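Local structure of 3-phytase (Klebsiella pneumoniae, 2WNH) at residues 368-373 / 377-382. The protein probably hydrolyses phytate (inositol hexakisphosphate), releasing phosphate first from the 3-position. The protein carries 3 engineered substitutions. Numbering follows the deposited sequence.
Sequences PGCRQT and TLCPFQ
Cys-370 and Cys-379 are joined by a disulfide across the open end of a beta hairpin, strand 371-373 against strand 376-380, at the border of the central mixed sheet. Cys-370 SG lies 2.1 Å from Cys-379 SG, and the torsion about this bond is 111°. Both sulfurs stand beside their own backbone N, with chi1 near -60°, which turns the two sulfurs towards each other. Antiparallel pairing is evident from two nearly straight bonds within one residue pair: Arg-371 N donates to Leu-378 O (2.8 Å, 166° at the hydrogen), and Leu-378 N returns to Arg-371 O.

Gln-372 and Thr-377 form the adjacent non-hydrogen-bonded pair, on the face opposite that of Arg-371 and Leu-378. Their side chains pass each other at a slant, and the modelled position of the Gln-372 amide is doubtful; Thr-377 OG1 is hydrogen-bonded to Glu-364. Thr-377 CG2 points back to Cys-370 CB at 3.8 Å, packing beside the disulfide. Near the turn, Thr-373 crosses Leu-378 at about a right angle; its OG1 bonds to the turn backbone at Val-375 and Gly-376, while its CG2 lies 3.9 Å from Leu-378 CD2. Beyond the disulfide, Pro-380 CD rests 3.3 Å from Gly-369 O.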
# COMPACT_ATOMS: atom_id res chain seq x y z
N PRO B 368 -40.43 3.35 21.78
CA PRO B 368 -40.99 4.68 21.48
C PRO B 368 -40.04 5.82 21.85
O PRO B 368 -39.37 5.76 22.89
CB PRO B 368 -42.25 4.73 22.35
CG PRO B 368 -42.70 3.28 22.39
CD PRO B 368 -41.41 2.49 22.48
N GLY B 369 -39.97 6.85 21.00
CA GLY B 369 -39.04 7.96 21.22
C GLY B 369 -37.74 7.85 20.44
O GLY B 369 -37.00 8.84 20.31
N CYS B 370 -37.44 6.65 19.92
CA CYS B 370 -36.25 6.46 19.05
C CYS B 370 -36.48 7.09 17.68
O CYS B 370 -37.62 7.17 17.22
CB CYS B 370 -35.89 4.99 18.89
SG CYS B 370 -35.44 4.18 20.44
N ARG B 371 -35.40 7.54 17.04
CA ARG B 371 -35.52 8.20 15.73
C ARG B 371 -34.57 7.58 14.71
O ARG B 371 -33.43 7.25 15.04
CB ARG B 371 -35.26 9.71 15.86
CG ARG B 371 -33.88 10.09 16.49
CD ARG B 371 -33.71 11.62 16.65
NE ARG B 371 -34.69 12.19 17.59
CZ ARG B 371 -35.72 12.96 17.24
NH1 ARG B 371 -35.92 13.31 15.98
NH2 ARG B 371 -36.54 13.40 18.18
N GLN B 372 -35.04 7.44 13.48
CA GLN B 372 -34.22 6.96 12.37
C GLN B 372 -33.35 8.10 11.81
O GLN B 372 -33.87 9.11 11.30
CB GLN B 372 -35.12 6.42 11.26
CG GLN B 372 -35.75 5.08 11.56
CD GLN B 372 -34.72 3.96 11.54
OE1 GLN B 372 -33.78 3.96 10.74
NE2 GLN B 372 -34.90 3.00 12.44
N THR B 373 -32.03 7.92 11.90
CA THR B 373 -31.07 8.91 11.41
C THR B 373 -30.19 8.29 10.34
O THR B 373 -30.25 7.08 10.08
CB THR B 373 -30.13 9.42 12.53
OG1 THR B 373 -29.15 8.41 12.83
CG2 THR B 373 -30.92 9.73 13.79
N THR B 377 -30.68 3.91 14.09
CA THR B 377 -31.77 4.21 15.04
C THR B 377 -31.18 4.68 16.35
O THR B 377 -30.51 3.89 17.05
CB THR B 377 -32.69 2.96 15.26
OG1 THR B 377 -33.20 2.52 13.99
CG2 THR B 377 -33.86 3.27 16.20
N LEU B 378 -31.41 5.96 16.68
CA LEU B 378 -30.88 6.58 17.87
C LEU B 378 -31.98 6.84 18.90
O LEU B 378 -33.03 7.37 18.58
CB LEU B 378 -30.15 7.89 17.51
CG LEU B 378 -28.64 7.82 17.18
CD1 LEU B 378 -28.16 6.59 16.45
CD2 LEU B 378 -28.17 9.11 16.47
N CYS B 379 -31.70 6.43 20.14
CA CYS B 379 -32.67 6.45 21.24
C CYS B 379 -32.20 7.39 22.35
O CYS B 379 -31.05 7.29 22.79
CB CYS B 379 -32.84 5.02 21.77
SG CYS B 379 -33.39 3.86 20.47
N PRO B 380 -33.07 8.31 22.83
CA PRO B 380 -32.64 9.16 23.94
C PRO B 380 -31.91 8.36 25.01
O PRO B 380 -32.43 7.35 25.51
CB PRO B 380 -33.96 9.77 24.43
CG PRO B 380 -34.74 9.91 23.16
CD PRO B 380 -34.45 8.64 22.40
N PHE B 381 -30.73 8.83 25.38
CA PHE B 381 -29.74 8.01 26.09
C PHE B 381 -30.24 7.48 27.44
O PHE B 381 -30.21 6.26 27.66
CB PHE B 381 -28.41 8.77 26.26
CG PHE B 381 -27.32 7.94 26.88
CD1 PHE B 381 -26.51 7.13 26.08
CD2 PHE B 381 -27.09 7.98 28.26
CE1 PHE B 381 -25.48 6.34 26.65
CE2 PHE B 381 -26.07 7.21 28.84
CZ PHE B 381 -25.28 6.38 28.04
N GLN B 382 -30.69 8.36 28.35
CA GLN B 382 -31.08 7.89 29.70
C GLN B 382 -32.26 6.92 29.70
O GLN B 382 -32.25 5.90 30.39
CB GLN B 382 -31.37 9.06 30.65
CG GLN B 382 -31.51 8.60 32.11
CD GLN B 382 -30.39 7.64 32.52
OE1 GLN B 382 -29.20 8.00 32.46
NE2 GLN B 382 -30.75 6.42 32.93